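Local coordinates for ferric uptake regulation protein (Pseudomonas aeruginosa, PDB 1MZB) that probably acts as an iron-sensing transcriptional regulator that binds DNA as a metal-loaded dimer to control iron-uptake genes, at residues 3-6 with 7-10; 61-65 with 66-70. All coordinates share one frame; numbering follows the deposited sequence.

How the contacts relate
The chain starts with contact 1, which lies wholly within helix 4-11 and ties M3 and the first helical residues to those one turn later; no loop is closed. Helices 18-28 and 37-46 follow before contact 2 turns the chain out of helix 53-66 and into strand 69-72, half of the antiparallel hairpin completed by strand 80-83. The two contacts are in series, neither nested nor crossed, with centres about 14 Å apart. They nevertheless meet in space: L9 of contact 1 packs on both F63 and L68 of contact 2, with L9 CD2 3.7 Å from F63 CE1, joining the N-terminal helix to the helix-to-strand turn.

Contact 1 of 2, residues 3-6 with 7-10; sequences MVEN and SELR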
loop_
_atom_site.group_PDB
_atom_site.type_symbol
_atom_site.label_atom_id
_atom_site.label_comp_id
_atom_site.label_asym_id
_atom_site.label_seq_id
_atom_site.Cartn_x
_atom_site.Cartn_y
_atom_site.Cartn_z
ATOM N N MET A 3 3.723 -8.090 22.979
ATOM C CA MET A 3 3.884 -8.486 21.554
ATOM C C MET A 3 3.111 -7.505 20.675
ATOM O O MET A 3 2.242 -6.773 21.151
ATOM C CB MET A 3 3.364 -9.907 21.351
ATOM C CG MET A 3 4.071 -10.684 20.252
ATOM S SD MET A 3 3.606 -12.449 20.215
ATOM C CE MET A 3 5.000 -13.235 21.056
ATOM N N VAL A 4 3.434 -7.476 19.387
ATOM C CA VAL A 4 2.763 -6.562 18.475
ATOM C C VAL A 4 1.315 -6.967 18.285
ATOM O O VAL A 4 0.448 -6.112 18.134
ATOM C CB VAL A 4 3.490 -6.514 17.096
ATOM C CG1 VAL A 4 2.606 -5.844 16.041
ATOM C CG2 VAL A 4 4.784 -5.755 17.241
ATOM N N GLU A 5 1.051 -8.270 18.284
ATOM C CA GLU A 5 -0.317 -8.758 18.115
ATOM C C GLU A 5 -1.159 -8.355 19.313
ATOM O O GLU A 5 -2.319 -7.991 19.174
ATOM C CB GLU A 5 -0.350 -10.288 17.973
ATOM C CG GLU A 5 0.187 -10.815 16.651
ATOM C CD GLU A 5 1.689 -10.974 16.652
ATOM O OE1 GLU A 5 2.354 -10.174 17.335
ATOM O OE2 GLU A 5 2.215 -11.888 15.969
ATOM N N ASN A 6 -0.568 -8.426 20.501
ATOM C CA ASN A 6 -1.294 -8.051 21.709
ATOM C C ASN A 6 -1.729 -6.599 21.647
ATOM O O ASN A 6 -2.863 -6.282 21.975
ATOM C CB ASN A 6 -0.423 -8.283 22.941
ATOM C CG ASN A 6 -0.218 -9.755 23.235
ATOM O OD1 ASN A 6 -0.448 -10.619 22.376
ATOM N ND2 ASN A 6 0.231 -10.055 24.451
ATOM N N SER A 7 -0.829 -5.721 21.215
ATOM C CA SER A 7 -1.153 -4.308 21.122
ATOM C C SER A 7 -2.262 -4.093 20.110
ATOM O O SER A 7 -3.196 -3.337 20.358
ATOM C CB SER A 7 0.076 -3.480 20.725
ATOM O OG SER A 7 1.138 -3.703 21.639
ATOM N N GLU A 8 -2.180 -4.781 18.973
ATOM C CA GLU A 8 -3.211 -4.618 17.956
ATOM C C GLU A 8 -4.576 -4.997 18.484
ATOM O O GLU A 8 -5.558 -4.294 18.250
ATOM C CB GLU A 8 -2.873 -5.464 16.734
ATOM C CG GLU A 8 -1.638 -4.980 16.022
ATOM C CD GLU A 8 -1.385 -5.758 14.754
ATOM O OE1 GLU A 8 -1.143 -6.973 14.862
ATOM O OE2 GLU A 8 -1.443 -5.152 13.663
ATOM N N LEU A 9 -4.633 -6.109 19.206
ATOM C CA LEU A 9 -5.883 -6.584 19.781
ATOM C C LEU A 9 -6.427 -5.631 20.848
ATOM O O LEU A 9 -7.625 -5.356 20.888
ATOM C CB LEU A 9 -5.688 -7.983 20.375
ATOM C CG LEU A 9 -5.495 -9.138 19.381
ATOM C CD1 LEU A 9 -5.261 -10.438 20.147
ATOM C CD2 LEU A 9 -6.752 -9.281 18.490
ATOM N N ARG A 10 -5.552 -5.116 21.712
ATOM C CA ARG A 10 -6.003 -4.195 22.760
ATOM C C ARG A 10 -6.487 -2.881 22.170
ATOM O O ARG A 10 -7.558 -2.393 22.536
ATOM C CB ARG A 10 -4.882 -3.968 23.775
ATOM C CG ARG A 10 -4.630 -5.222 24.589
ATOM C CD ARG A 10 -3.377 -5.172 25.421
ATOM N NE ARG A 10 -3.222 -6.427 26.149
ATOM C CZ ARG A 10 -2.063 -7.051 26.336
ATOM N NH1 ARG A 10 -0.941 -6.535 25.846
ATOM N NH2 ARG A 10 -2.031 -8.195 27.010
HETATM O O HOH W 1 1.841 -5.610 23.828
HETATM O O HOH W 2 1.789 -8.007 25.409
#
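N6 and R10, one turn apart on helix 4-11, lie side by side and point the same way. The CB of N6 sits over one face of the guanidinium, 3.4 Å from R10 NH1, while the N6 amide is turned nearly at right angles to the guanidinium plane (83°). With CG beside the backbone N (chi1 -71°), N6 sends its amide back toward the N terminus; the R10 chain, extended from CG to NE, runs alongside it in the same direction and brings its guanidinium over the N6 CB. A water bridges the two ends, accepting from N6 ND2 at 2.7 Å and R10 NH1 at 3.1 Å, and more weakly from M3 N. The backbone of the same pair is joined by the helical bond from R10 N to N6 O, 2.9 Å.

A second water gives a hydrogen to M3 O (2.9 Å) and is hydrogen-bonded to S7 OG (3.0 Å), so that M3 O serves both this water and S7 N of the first helical turn. Round the helix, E8 crosses V4 with OE1 4.1 Å from V4 CG1, and its OE2 forms a salt bridge to K110 of the second subunit. V4 itself packs on R117 of that subunit, while E5 leans on L24 and Q25 of helix 18-28 and R10 on V16. The carboxylates of E5 and E8 stand apart, 5.3 Å between their OE1 atoms. The lysine across the interface probably offsets the like charge, so the V4-E8 side of the helix contributes to the dimer contact, while within the chain a water joins N6 to R10.

Contact 2 of 2, residues 61-65 with 66-70; sequences TQFEA and AGLVV
F63, A66 and V69 carry this turn, a Schellman motif that ends helix 53-66, probably the DNA-recognition helix of the winged-helix domain, and leads into the wing strand 69-72. G67, with positive phi (95°), turns the chain out of the helix: its N bonds to E64 O from above the carbonyl plane, and L68 N bonds weakly to F63 O. The same F63 O takes V69 N at 3.2 Å, so one carbonyl receives two amides from beyond the helix. A66 N still makes the regular helical bond to Q62 O, and A66 also packs on A12 and L14.

L68 CD1 lies over one face of the F63 ring, 4.1 Å from F63 CD1, and I23, L24 and L27 of helix 18-28 also touch F63. V69 meets the stem of F63, with CG1 3.8 Å from F63 CB. Its chi1 of -52° puts CG2 in the crowded position between backbone N and carbonyl carbon, where it reaches 3.4 Å from E64 N and rests against E64 CB. E64 CA lies 3.4 Å from V69 O in a CA-H...O contact, its hydrogen directed at the oxygen, and a water donates to both E64 O, at 3.0 Å, and V69 O, at 2.9 Å.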
loop_
_atom_site.group_PDB
_atom_site.type_symbol
_atom_site.label_atom_id
_atom_site.label_comp_id
_atom_site.label_asym_id
_atom_site.label_seq_id
_atom_site.Cartn_x
_atom_site.Cartn_y
_atom_site.Cartn_z
ATOM N N THR A 61 -14.904 -12.298 12.024
ATOM C CA THR A 61 -16.002 -11.312 12.054
ATOM C C THR A 61 -15.762 -10.298 13.198
ATOM O O THR A 61 -16.057 -9.104 13.065
ATOM C CB THR A 61 -17.376 -11.995 12.206
ATOM O OG1 THR A 61 -17.636 -12.759 11.004
ATOM C CG2 THR A 61 -18.489 -10.947 12.349
ATOM N N GLN A 62 -15.161 -10.779 14.278
ATOM C CA GLN A 62 -14.819 -9.901 15.423
ATOM C C GLN A 62 -13.764 -8.910 14.926
ATOM O O GLN A 62 -13.854 -7.704 15.206
ATOM C CB GLN A 62 -14.278 -10.736 16.602
ATOM C CG GLN A 62 -15.269 -11.754 17.197
ATOM C CD GLN A 62 -14.788 -12.471 18.458
ATOM O OE1 GLN A 62 -13.645 -12.951 18.535
ATOM N NE2 GLN A 62 -15.676 -12.556 19.465
ATOM N N PHE A 63 -12.773 -9.412 14.175
ATOM C CA PHE A 63 -11.701 -8.570 13.634
ATOM C C PHE A 63 -12.233 -7.545 12.652
ATOM O O PHE A 63 -11.764 -6.416 12.587
ATOM C CB PHE A 63 -10.642 -9.418 12.906
ATOM C CG PHE A 63 -9.734 -10.178 13.816
ATOM C CD1 PHE A 63 -9.891 -10.118 15.193
ATOM C CD2 PHE A 63 -8.736 -10.975 13.291
ATOM C CE1 PHE A 63 -9.055 -10.844 16.028
ATOM C CE2 PHE A 63 -7.894 -11.713 14.131
ATOM C CZ PHE A 63 -8.059 -11.645 15.493
ATOM N N GLU A 64 -13.229 -7.949 11.871
ATOM C CA GLU A 64 -13.793 -7.060 10.887
ATOM C C GLU A 64 -14.525 -5.882 11.540
ATOM O O GLU A 64 -14.362 -4.729 11.141
ATOM C CB GLU A 64 -14.760 -7.843 10.007
ATOM C CG GLU A 64 -15.374 -7.018 8.922
ATOM C CD GLU A 64 -16.869 -7.181 8.927
ATOM O OE1 GLU A 64 -17.356 -8.207 8.384
ATOM O OE2 GLU A 64 -17.550 -6.300 9.520
ATOM N N ALA A 65 -15.349 -6.199 12.514
ATOM C CA ALA A 65 -16.133 -5.183 13.221
ATOM C C ALA A 65 -15.221 -4.188 13.930
ATOM O O ALA A 65 -15.517 -2.983 13.998
ATOM C CB ALA A 65 -17.032 -5.854 14.215
ATOM N N ALA A 66 -14.119 -4.713 14.447
ATOM C CA ALA A 66 -13.123 -3.933 15.167
ATOM C C ALA A 66 -12.260 -3.083 14.261
ATOM O O ALA A 66 -11.601 -2.148 14.726
ATOM C CB ALA A 66 -12.243 -4.882 15.999
ATOM N N GLY A 67 -12.241 -3.400 12.973
ATOM C CA GLY A 67 -11.427 -2.634 12.057
ATOM C C GLY A 67 -10.052 -3.230 11.796
ATOM O O GLY A 67 -9.260 -2.634 11.074
ATOM N N LEU A 68 -9.756 -4.382 12.375
ATOM C CA LEU A 68 -8.462 -5.013 12.115
ATOM C C LEU A 68 -8.457 -5.642 10.709
ATOM O O LEU A 68 -7.399 -5.811 10.102
ATOM C CB LEU A 68 -8.190 -6.103 13.134
ATOM C CG LEU A 68 -7.842 -5.558 14.515
ATOM C CD1 LEU A 68 -7.669 -6.736 15.463
ATOM C CD2 LEU A 68 -6.554 -4.718 14.412
ATOM N N VAL A 69 -9.625 -6.051 10.223
ATOM C CA VAL A 69 -9.677 -6.623 8.859
ATOM C C VAL A 69 -10.853 -6.015 8.119
ATOM O O VAL A 69 -11.739 -5.429 8.743
ATOM C CB VAL A 69 -9.822 -8.185 8.817
ATOM C CG1 VAL A 69 -8.754 -8.848 9.674
ATOM C CG2 VAL A 69 -11.202 -8.628 9.186
ATOM N N VAL A 70 -10.828 -6.123 6.792
ATOM C CA VAL A 70 -11.905 -5.621 5.960
ATOM C C VAL A 70 -12.441 -6.881 5.286
ATOM O O VAL A 70 -11.661 -7.762 4.942
ATOM C CB VAL A 70 -11.378 -4.683 4.860
ATOM C CG1 VAL A 70 -12.520 -4.274 3.950
ATOM C CG2 VAL A 70 -10.740 -3.413 5.498
HETATM O O HOH W 3 -13.461 -3.098 8.853
#